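Cytoplasmic protein (Cryptococcus neoformans var. grubii serotype A, PDB 7LPO) probably hydrolyses the beta-glucosidic bond of steryl glucosides, acting as a sterylglucosidase of glycoside hydrolase family 5. Local coordinates at residues Asp145-Phe150 with Thr213-Gly218; Leu432-Lys437 with Val474-Tyr479; Gly456-Thr461 with Gly523-Met528; Gln506-Ile511 with Tyr515-Gly520. All coordinates share one frame; numbering follows the deposited sequence.

Contact 1 (Asp145-Phe150 with Thr213-Gly218); sequences DVWSRF and TFFFAG
W147 and F215 form an offset edge-to-face pair, the indole edge directed toward the face of F215 but displaced to its CD1 side, with F215 CD1 lying close to the indole plane. The centroids of the W147 six-membered ring and the F215 ring are 5.5 Å apart and the planes are inclined at 68°. The touch is made by the far edge of the benzo ring, CZ3-CH2. W147 CH2 comes within 3.6 Å of F215 CD1, and W147 CZ3 lies 3.7 Å from the same atom. F215 in turn has F216 CD2 at its edge, in plane, while its own CD2 sits 3.6 Å above the centre of the F216 ring, so three aromatic rings follow one another at steep angles. With CG anti to the backbone N (chi1 -177°), the W147 indole is sent away from that N toward helix 206-221, and its benzo end makes the touch. W147 NE1 is hydrogen-bonded to T160 OG1, a bond that helps to hold the rotation of the indole. The contact is buried. Loop 145-150 follows strand 137-143 of the family 5 TIM barrel, and helix 206-221 belongs to the long excursion before strand 263-267. I211 and N208 of that helix also touch W147, L161 of helix 159-163 packs on it too, and L236 of helix 232-254 meets F215 from the next helix along.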
# COMPACT_ATOMS: atom_id res chain seq x y z
N ASP A 145 -2.76 6.96 5.11
CA ASP A 145 -2.80 6.03 6.22
C ASP A 145 -3.54 6.72 7.35
O ASP A 145 -3.18 7.84 7.72
CB ASP A 145 -1.39 5.61 6.68
CG ASP A 145 -0.61 4.92 5.60
OD1 ASP A 145 -0.89 3.72 5.35
OD2 ASP A 145 0.28 5.57 5.01
N VAL A 146 -4.58 6.07 7.87
CA VAL A 146 -5.43 6.60 8.93
C VAL A 146 -5.74 8.08 8.69
O VAL A 146 -5.63 8.91 9.61
CB VAL A 146 -4.82 6.35 10.32
CG1 VAL A 146 -4.80 4.85 10.60
CG2 VAL A 146 -3.42 6.89 10.43
N TRP A 147 -6.16 8.37 7.46
CA TRP A 147 -6.66 9.64 6.96
C TRP A 147 -5.58 10.68 6.68
O TRP A 147 -5.57 11.26 5.59
CB TRP A 147 -7.70 10.27 7.90
CG TRP A 147 -8.27 11.55 7.33
CD1 TRP A 147 -8.02 12.82 7.75
CD2 TRP A 147 -9.15 11.68 6.20
NE1 TRP A 147 -8.68 13.72 6.97
CE2 TRP A 147 -9.38 13.05 6.01
CE3 TRP A 147 -9.75 10.76 5.33
CZ2 TRP A 147 -10.20 13.53 4.99
CZ3 TRP A 147 -10.57 11.23 4.33
CH2 TRP A 147 -10.79 12.61 4.16
N SER A 148 -4.69 10.93 7.64
CA SER A 148 -3.72 12.01 7.48
C SER A 148 -2.61 11.90 8.52
O SER A 148 -2.76 11.20 9.52
CB SER A 148 -4.39 13.38 7.60
OG SER A 148 -4.93 13.55 8.90
N ARG A 149 -1.52 12.63 8.28
CA ARG A 149 -0.46 12.73 9.29
C ARG A 149 -1.01 13.26 10.61
O ARG A 149 -0.58 12.83 11.69
CB ARG A 149 0.65 13.67 8.82
CG ARG A 149 1.46 13.21 7.64
CD ARG A 149 2.69 14.10 7.43
NE ARG A 149 2.36 15.50 7.14
CZ ARG A 149 2.90 16.55 7.75
NH1 ARG A 149 3.79 16.37 8.72
NH2 ARG A 149 2.55 17.78 7.41
N PHE A 150 -1.94 14.20 10.55
CA PHE A 150 -2.51 14.84 11.73
C PHE A 150 -3.44 13.93 12.50
O PHE A 150 -3.82 14.27 13.63
CB PHE A 150 -3.18 16.13 11.27
CG PHE A 150 -2.36 16.86 10.24
CD1 PHE A 150 -1.19 17.51 10.61
CD2 PHE A 150 -2.68 16.80 8.89
CE1 PHE A 150 -0.40 18.12 9.68
CE2 PHE A 150 -1.88 17.40 7.95
CZ PHE A 150 -0.74 18.07 8.34
N THR A 213 -16.51 8.01 8.13
CA THR A 213 -17.96 7.94 7.96
C THR A 213 -18.47 9.14 7.17
O THR A 213 -19.35 9.00 6.31
CB THR A 213 -18.63 7.86 9.34
OG1 THR A 213 -18.16 6.72 10.06
CG2 THR A 213 -20.14 7.74 9.22
N PHE A 214 -17.92 10.33 7.45
CA PHE A 214 -18.19 11.51 6.64
C PHE A 214 -17.82 11.25 5.18
O PHE A 214 -18.65 11.41 4.27
CB PHE A 214 -17.40 12.71 7.18
CG PHE A 214 -17.95 13.33 8.45
CD1 PHE A 214 -19.18 12.96 8.96
CD2 PHE A 214 -17.22 14.31 9.12
CE1 PHE A 214 -19.68 13.57 10.12
CE2 PHE A 214 -17.71 14.91 10.28
CZ PHE A 214 -18.93 14.54 10.78
N PHE A 215 -16.58 10.83 4.94
CA PHE A 215 -16.05 10.72 3.58
C PHE A 215 -16.92 9.83 2.69
O PHE A 215 -17.25 10.20 1.56
CB PHE A 215 -14.62 10.19 3.62
CG PHE A 215 -13.90 10.23 2.30
CD1 PHE A 215 -13.32 11.40 1.84
CD2 PHE A 215 -13.78 9.08 1.52
CE1 PHE A 215 -12.64 11.44 0.64
CE2 PHE A 215 -13.10 9.12 0.31
CZ PHE A 215 -12.53 10.32 -0.13
N PHE A 216 -17.27 8.64 3.18
CA PHE A 216 -17.93 7.64 2.35
C PHE A 216 -19.44 7.64 2.50
O PHE A 216 -20.11 7.14 1.60
CB PHE A 216 -17.43 6.23 2.70
CG PHE A 216 -16.09 5.91 2.14
CD1 PHE A 216 -15.87 5.92 0.78
CD2 PHE A 216 -15.05 5.60 2.98
CE1 PHE A 216 -14.64 5.63 0.26
CE2 PHE A 216 -13.80 5.30 2.46
CZ PHE A 216 -13.60 5.31 1.11
N ALA A 217 -19.98 8.18 3.60
CA ALA A 217 -21.41 8.02 3.85
C ALA A 217 -22.02 9.16 4.66
O ALA A 217 -23.04 8.94 5.31
CB ALA A 217 -21.65 6.68 4.58
N GLY A 218 -21.41 10.35 4.64
CA GLY A 218 -21.98 11.47 5.36
C GLY A 218 -23.43 11.74 5.03
O GLY A 218 -24.22 12.13 5.90

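Contact 2 (Leu432-Lys437 with Val474-Tyr479)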
# COMPACT_ATOMS: atom_id res chain seq x y z
N LEU A 432 -8.60 -6.44 3.47
CA LEU A 432 -9.17 -7.69 3.94
C LEU A 432 -10.59 -7.94 3.46
O LEU A 432 -11.28 -8.81 4.00
CB LEU A 432 -9.13 -7.77 5.47
CG LEU A 432 -7.72 -7.86 6.08
CD1 LEU A 432 -7.80 -7.80 7.60
CD2 LEU A 432 -7.00 -9.13 5.62
N ARG A 433 -11.06 -7.19 2.46
CA ARG A 433 -12.37 -7.40 1.88
C ARG A 433 -12.22 -7.83 0.43
O ARG A 433 -11.24 -7.50 -0.25
CB ARG A 433 -13.23 -6.11 1.95
CG ARG A 433 -13.28 -5.42 3.32
CD ARG A 433 -14.11 -6.20 4.33
NE ARG A 433 -14.71 -5.33 5.34
CZ ARG A 433 -14.85 -5.64 6.63
NH1 ARG A 433 -14.43 -6.81 7.10
NH2 ARG A 433 -15.42 -4.76 7.46
N GLN A 434 -13.19 -8.58 -0.06
CA GLN A 434 -13.24 -8.85 -1.48
C GLN A 434 -13.73 -7.61 -2.22
O GLN A 434 -14.53 -6.84 -1.68
CB GLN A 434 -14.18 -10.01 -1.78
CG GLN A 434 -13.70 -11.37 -1.30
CD GLN A 434 -14.66 -12.47 -1.73
OE1 GLN A 434 -15.88 -12.34 -1.60
NE2 GLN A 434 -14.12 -13.56 -2.26
N PRO A 435 -13.28 -7.40 -3.45
CA PRO A 435 -13.82 -6.28 -4.23
C PRO A 435 -15.29 -6.51 -4.52
O PRO A 435 -15.77 -7.65 -4.47
CB PRO A 435 -12.97 -6.30 -5.52
CG PRO A 435 -12.55 -7.71 -5.66
CD PRO A 435 -12.36 -8.23 -4.24
N PRO A 436 -16.04 -5.45 -4.81
CA PRO A 436 -17.41 -5.63 -5.29
C PRO A 436 -17.40 -5.99 -6.76
O PRO A 436 -16.38 -5.90 -7.45
CB PRO A 436 -18.04 -4.25 -5.06
CG PRO A 436 -16.89 -3.30 -5.31
CD PRO A 436 -15.60 -4.05 -4.95
N LYS A 437 -18.56 -6.41 -7.25
CA LYS A 437 -18.74 -6.49 -8.69
C LYS A 437 -18.85 -5.07 -9.23
O LYS A 437 -19.67 -4.28 -8.77
CB LYS A 437 -19.98 -7.31 -9.03
CG LYS A 437 -19.74 -8.81 -8.85
CD LYS A 437 -19.98 -9.23 -7.40
CE LYS A 437 -21.46 -9.20 -7.15
NZ LYS A 437 -21.92 -9.05 -5.74
N VAL A 474 -8.81 -17.59 8.36
CA VAL A 474 -9.53 -17.29 9.58
C VAL A 474 -10.57 -16.20 9.33
O VAL A 474 -11.74 -16.34 9.67
CB VAL A 474 -8.55 -16.89 10.70
CG1 VAL A 474 -9.28 -16.09 11.78
CG2 VAL A 474 -7.88 -18.12 11.28
N ILE A 475 -10.13 -15.09 8.73
CA ILE A 475 -11.03 -13.98 8.45
C ILE A 475 -12.25 -14.46 7.68
O ILE A 475 -13.36 -13.95 7.88
CB ILE A 475 -10.28 -12.89 7.66
CG1 ILE A 475 -9.37 -12.09 8.58
CG2 ILE A 475 -11.27 -11.99 6.95
CD1 ILE A 475 -8.24 -11.41 7.84
N ARG A 476 -12.06 -15.42 6.78
CA ARG A 476 -13.11 -15.89 5.90
C ARG A 476 -13.77 -17.17 6.39
O ARG A 476 -14.38 -17.89 5.59
CB ARG A 476 -12.54 -16.09 4.49
CG ARG A 476 -12.14 -14.76 3.87
CD ARG A 476 -11.80 -14.87 2.40
NE ARG A 476 -11.27 -13.60 1.92
CZ ARG A 476 -11.04 -13.31 0.64
NH1 ARG A 476 -11.29 -14.20 -0.31
NH2 ARG A 476 -10.55 -12.12 0.31
N LYS A 477 -13.65 -17.47 7.69
CA LYS A 477 -14.42 -18.53 8.33
C LYS A 477 -14.25 -19.87 7.62
O LYS A 477 -15.20 -20.65 7.48
CB LYS A 477 -15.90 -18.13 8.42
CG LYS A 477 -16.28 -17.49 9.75
CD LYS A 477 -16.44 -15.97 9.65
CE LYS A 477 -17.02 -15.39 10.94
NZ LYS A 477 -17.63 -14.04 10.77
N LYS A 478 -13.03 -20.15 7.19
CA LYS A 478 -12.68 -21.44 6.62
C LYS A 478 -12.29 -22.46 7.67
O LYS A 478 -12.20 -23.66 7.36
CB LYS A 478 -11.52 -21.29 5.63
CG LYS A 478 -11.68 -20.13 4.65
CD LYS A 478 -13.07 -20.10 4.02
CE LYS A 478 -13.47 -21.46 3.48
NZ LYS A 478 -14.94 -21.56 3.25
N TYR A 479 -12.04 -22.02 8.90
CA TYR A 479 -11.56 -22.88 9.97
C TYR A 479 -12.56 -22.88 11.11
O TYR A 479 -13.19 -21.86 11.40
CB TYR A 479 -10.20 -22.41 10.48
CG TYR A 479 -9.10 -22.43 9.45
CD1 TYR A 479 -8.65 -23.62 8.91
CD2 TYR A 479 -8.49 -21.26 9.03
CE1 TYR A 479 -7.63 -23.65 7.98
CE2 TYR A 479 -7.48 -21.27 8.10
CZ TYR A 479 -7.05 -22.47 7.58
OH TYR A 479 -6.03 -22.49 6.65
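The C-terminal end of helix 471-475, closed by a Schellman motif with K477 at C-prime, brings I475 and R476 against L432 and Q434 of a loop. With K477 at positive phi, K478 N bonds G473 O and K477 N bonds V474 O (3.0 Å). I475 points at the loop, while R476, the first residue past the helix, brings only its far end to it. The I475 CD1 methyl meets both methyls of L432: L432 CD2 at 3.4 Å, tighter than usual for two carbons, and L432 CD1 at 3.6 Å. The L432 and I475 side chains lie roughly perpendicular. The R476 chain is extended from CG to NE and brings one guanidinium face against Q434 CG, which is 3.6 Å from R476 NH2. The Q434 amide is turned steeply to the guanidinium, the planes 74° apart. Q434 NE2 and R476 NH1, 3.5 Å apart, are both donors and form no bond; D507 OD1 of helix 490-512 probably accepts from Q434 NE2, and D507 OD2 forms a salt bridge with R476 NH2. This surface contact joins the loop after strand 424-427 to the tail of helix 471-475; V503 and I511 of helix 490-512 pack on R476 and Q434.

Contact 3 (Gly456-Thr461 with Gly523-Met528)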
# COMPACT_ATOMS: atom_id res chain seq x y z
N GLY A 456 1.07 -10.82 8.41
CA GLY A 456 0.71 -9.97 9.53
C GLY A 456 1.40 -10.35 10.83
O GLY A 456 1.80 -9.48 11.60
N LEU A 457 1.53 -11.65 11.10
CA LEU A 457 2.23 -12.06 12.30
C LEU A 457 3.64 -11.49 12.33
O LEU A 457 4.11 -10.98 13.36
CB LEU A 457 2.27 -13.59 12.39
CG LEU A 457 3.09 -14.12 13.57
CD1 LEU A 457 2.41 -13.75 14.88
CD2 LEU A 457 3.32 -15.62 13.50
N THR A 458 4.36 -11.60 11.22
CA THR A 458 5.72 -11.08 11.16
C THR A 458 5.73 -9.56 11.29
O THR A 458 6.54 -9.00 12.04
CB THR A 458 6.38 -11.52 9.85
OG1 THR A 458 6.35 -12.96 9.77
CG2 THR A 458 7.81 -11.03 9.77
N LEU A 459 4.82 -8.89 10.58
CA LEU A 459 4.76 -7.44 10.63
C LEU A 459 4.51 -6.94 12.04
O LEU A 459 5.20 -6.03 12.52
CB LEU A 459 3.67 -6.95 9.68
CG LEU A 459 3.58 -5.47 9.35
CD1 LEU A 459 4.82 -5.02 8.63
CD2 LEU A 459 2.34 -5.21 8.51
N MET A 460 3.53 -7.52 12.74
CA MET A 460 3.15 -6.97 14.04
C MET A 460 4.14 -7.33 15.14
O MET A 460 4.37 -6.52 16.05
CB MET A 460 1.75 -7.46 14.43
CG MET A 460 0.70 -7.22 13.36
SD MET A 460 0.42 -5.46 12.98
CE MET A 460 -0.13 -4.86 14.55
N THR A 461 4.71 -8.53 15.11
CA THR A 461 5.62 -8.96 16.16
C THR A 461 7.06 -8.59 15.87
O THR A 461 7.91 -8.74 16.76
CB THR A 461 5.52 -10.47 16.37
OG1 THR A 461 5.98 -11.14 15.19
CG2 THR A 461 4.09 -10.88 16.66
N GLY A 523 5.62 -6.91 1.99
CA GLY A 523 6.93 -6.66 2.58
C GLY A 523 7.03 -7.19 3.99
O GLY A 523 6.09 -7.78 4.53
N ILE A 524 8.20 -6.97 4.59
CA ILE A 524 8.51 -7.45 5.94
C ILE A 524 9.29 -6.39 6.70
O ILE A 524 9.92 -5.51 6.09
CB ILE A 524 9.33 -8.77 5.92
CG1 ILE A 524 10.63 -8.58 5.14
CG2 ILE A 524 8.53 -9.91 5.28
CD1 ILE A 524 11.87 -8.39 6.00
N PRO A 525 9.28 -6.46 8.03
CA PRO A 525 10.05 -5.50 8.84
C PRO A 525 11.50 -5.92 9.02
O PRO A 525 11.81 -7.07 9.34
CB PRO A 525 9.31 -5.50 10.18
CG PRO A 525 8.77 -6.93 10.28
CD PRO A 525 8.40 -7.32 8.85
N TYR A 526 12.40 -4.96 8.84
CA TYR A 526 13.83 -5.20 8.99
C TYR A 526 14.34 -4.93 10.39
O TYR A 526 15.42 -5.42 10.75
CB TYR A 526 14.61 -4.36 7.97
CG TYR A 526 14.60 -4.95 6.58
CD1 TYR A 526 15.53 -5.90 6.22
CD2 TYR A 526 13.65 -4.58 5.65
CE1 TYR A 526 15.52 -6.47 4.95
CE2 TYR A 526 13.63 -5.15 4.38
CZ TYR A 526 14.58 -6.09 4.04
OH TYR A 526 14.60 -6.63 2.79
N ASP A 527 13.59 -4.18 11.20
CA ASP A 527 13.98 -3.89 12.58
C ASP A 527 13.60 -5.00 13.54
O ASP A 527 13.17 -4.74 14.67
CB ASP A 527 13.39 -2.55 13.03
CG ASP A 527 11.87 -2.49 12.87
OD1 ASP A 527 11.31 -3.15 11.97
OD2 ASP A 527 11.23 -1.73 13.64
N MET A 528 13.77 -6.25 13.12
CA MET A 528 13.42 -7.39 13.95
C MET A 528 14.36 -7.53 15.13
O MET A 528 15.51 -7.10 15.08
CB MET A 528 13.49 -8.68 13.15
CG MET A 528 12.60 -8.74 11.97
SD MET A 528 12.85 -10.32 11.17
CE MET A 528 11.43 -10.33 10.07
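T458 lays its CG2 methyl against two side chains of the opposite loop: T458 CG2 is 3.7 Å from M528 CE and 3.9 Å from P525 CD. That methyl stands anti to the backbone N (chi1 -57° for OG1), while T458 OG1, beside the backbone N, is hydrogen-bonded to D455 OD2. The proline ring also packs on the helix backbone. P525 CG lies 3.5 Å from T458 O, and P525 CD is 4.1 Å from L459 CA; L459 CD1 lies near P525 CD (4.3 Å). M528 approaches with its chain extended beyond CG, so only its CE end touches the threonine. Segment 523-528 is the loop that leaves strand 518-522 of the TIM barrel, and helix 456-461 lies in the stretch after strand 447-449, so the packing joins two successive loop regions of the barrel. A tris molecule, probably picked up from the crystallisation solution, lies about 4 Å from the L459 side chain and may mark a pocket. Within the helix, T461 OG1 donates to L457 O at 2.6 Å. D527 adds a salt bridge to K462, just past the helix, and Q549 and A552 of helix 547-559 pack on M528.

Contact 4 (Gln506-Ile511 with Tyr515-Gly520); sequences QDTIDI and YPTLVG
T508 and T517 adopt the same first torsion, chi1 -55°, with OG1 beside the backbone N and CG2 anti to it, and this turns the two hydroxyls onto each other. T508 OG1 and T517 OG1 are 2.8 Å apart and hydrogen-bonded, and either could be the donor. The two threonine side chains run antiparallel, one past the other, so the T517 oxygen also comes up against carbon: T517 OG1 is 3.4 Å from T508 CB. The methyl of T508 points along the incoming chain, with T508 CG2 3.6 Å from Y515 O and 3.9 Å from P516 O. One threonine therefore covers three consecutive residues with both of its branches. The mutual bond gives each of these two buried hydroxyls a polar partner. On the other side of the helix, Q506 NE2 bonds D510 OD1 at 2.8 Å, one turn along, meeting it from above the carboxylate plane. A wider pi-type turn at 508-511 marks the last stretch of the helix. The contact joins the end of helix 490-512, across a short turn, to the chain entering strand 518-522 of the TIM barrel. S449 of strand 447-449 touches T508 and bonds the backbone at P516 and L518, strand 567-570 pairs with strand 518-522 through V519, whose backbone bonds N567 and A569, and Y515 OH is hydrogen-bonded to E440 OE1 of helix 440-443.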
# COMPACT_ATOMS: atom_id res chain seq x y z
N GLN A 506 -7.77 -15.53 -6.73
CA GLN A 506 -9.07 -16.09 -7.08
C GLN A 506 -10.19 -15.07 -6.93
O GLN A 506 -11.15 -15.11 -7.70
CB GLN A 506 -9.33 -17.33 -6.22
CG GLN A 506 -10.58 -18.11 -6.60
CD GLN A 506 -10.46 -18.80 -7.95
OE1 GLN A 506 -9.37 -19.17 -8.38
NE2 GLN A 506 -11.59 -18.97 -8.63
N ASP A 507 -10.09 -14.16 -5.96
CA ASP A 507 -11.07 -13.08 -5.86
C ASP A 507 -11.24 -12.35 -7.18
O ASP A 507 -12.34 -11.91 -7.53
CB ASP A 507 -10.65 -12.06 -4.79
CG ASP A 507 -10.81 -12.58 -3.37
OD1 ASP A 507 -11.37 -13.67 -3.18
OD2 ASP A 507 -10.36 -11.86 -2.46
N THR A 508 -10.14 -12.18 -7.92
CA THR A 508 -10.20 -11.40 -9.15
C THR A 508 -11.10 -12.07 -10.18
O THR A 508 -12.04 -11.44 -10.70
CB THR A 508 -8.79 -11.21 -9.71
OG1 THR A 508 -7.96 -10.61 -8.71
CG2 THR A 508 -8.86 -10.32 -10.95
N ILE A 509 -10.84 -13.34 -10.48
CA ILE A 509 -11.60 -14.02 -11.53
C ILE A 509 -13.02 -14.33 -11.07
O ILE A 509 -13.96 -14.33 -11.88
CB ILE A 509 -10.85 -15.29 -11.98
CG1 ILE A 509 -11.44 -15.80 -13.29
CG2 ILE A 509 -10.91 -16.35 -10.90
CD1 ILE A 509 -10.61 -16.84 -13.97
N ASP A 510 -13.21 -14.57 -9.77
CA ASP A 510 -14.56 -14.81 -9.26
C ASP A 510 -15.45 -13.59 -9.42
O ASP A 510 -16.66 -13.73 -9.66
CB ASP A 510 -14.50 -15.19 -7.78
CG ASP A 510 -14.03 -16.60 -7.55
OD1 ASP A 510 -13.90 -17.35 -8.54
OD2 ASP A 510 -13.77 -16.93 -6.37
N ILE A 511 -14.90 -12.39 -9.24
CA ILE A 511 -15.68 -11.18 -8.99
C ILE A 511 -15.53 -10.17 -10.12
O ILE A 511 -16.52 -9.68 -10.67
CB ILE A 511 -15.32 -10.55 -7.64
CG1 ILE A 511 -15.66 -11.52 -6.50
CG2 ILE A 511 -16.06 -9.23 -7.47
CD1 ILE A 511 -15.10 -11.09 -5.16
N TYR A 515 -9.04 -10.63 -15.53
CA TYR A 515 -8.15 -9.48 -15.41
C TYR A 515 -6.91 -9.91 -14.65
O TYR A 515 -6.93 -10.90 -13.92
CB TYR A 515 -8.84 -8.34 -14.65
CG TYR A 515 -9.90 -7.62 -15.43
CD1 TYR A 515 -9.56 -6.80 -16.50
CD2 TYR A 515 -11.24 -7.75 -15.10
CE1 TYR A 515 -10.53 -6.12 -17.21
CE2 TYR A 515 -12.22 -7.08 -15.82
CZ TYR A 515 -11.85 -6.27 -16.87
OH TYR A 515 -12.81 -5.60 -17.59
N PRO A 516 -5.82 -9.17 -14.79
CA PRO A 516 -4.62 -9.48 -14.01
C PRO A 516 -4.80 -9.13 -12.54
O PRO A 516 -5.72 -8.40 -12.15
CB PRO A 516 -3.53 -8.61 -14.65
CG PRO A 516 -4.12 -8.11 -15.95
CD PRO A 516 -5.61 -8.06 -15.74
N THR A 517 -3.91 -9.68 -11.73
CA THR A 517 -3.80 -9.34 -10.32
C THR A 517 -2.38 -8.85 -10.05
O THR A 517 -1.41 -9.42 -10.55
CB THR A 517 -4.11 -10.53 -9.41
OG1 THR A 517 -5.40 -11.06 -9.72
CG2 THR A 517 -4.07 -10.09 -7.95
N LEU A 518 -2.26 -7.78 -9.25
CA LEU A 518 -0.97 -7.26 -8.86
C LEU A 518 -1.02 -6.96 -7.38
O LEU A 518 -1.92 -6.25 -6.92
CB LEU A 518 -0.62 -6.01 -9.67
CG LEU A 518 0.73 -5.34 -9.48
CD1 LEU A 518 1.05 -4.44 -10.67
CD2 LEU A 518 0.75 -4.53 -8.21
N VAL A 519 -0.07 -7.50 -6.62
CA VAL A 519 -0.05 -7.28 -5.17
C VAL A 519 0.61 -5.93 -4.95
O VAL A 519 1.84 -5.80 -4.97
CB VAL A 519 0.68 -8.40 -4.43
CG1 VAL A 519 0.67 -8.11 -2.94
CG2 VAL A 519 0.03 -9.76 -4.72
N GLY A 520 -0.21 -4.90 -4.74
CA GLY A 520 0.30 -3.54 -4.73
C GLY A 520 1.22 -3.22 -3.58
O GLY A 520 2.03 -2.29 -3.68

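How the contacts relate
From the N terminus, contact 1 comes first and stands alone: it closes a loop of 62 residues between the loop after strand 137-143 and helix 206-221, and is finished before the others begin. Contacts 2 and 3 cross, their segments alternating along the chain, so the spans they close overlap in sequence, though the contacts do not touch. Contact 4 opens after contact 2 has closed and lies wholly within the span of contact 3, bridging just three residues; its strand then runs almost directly into 523-528. Contacts 2 and 4 touch through helix 490-512, which ties the loop after strand 424-427 to the strand that follows the helix.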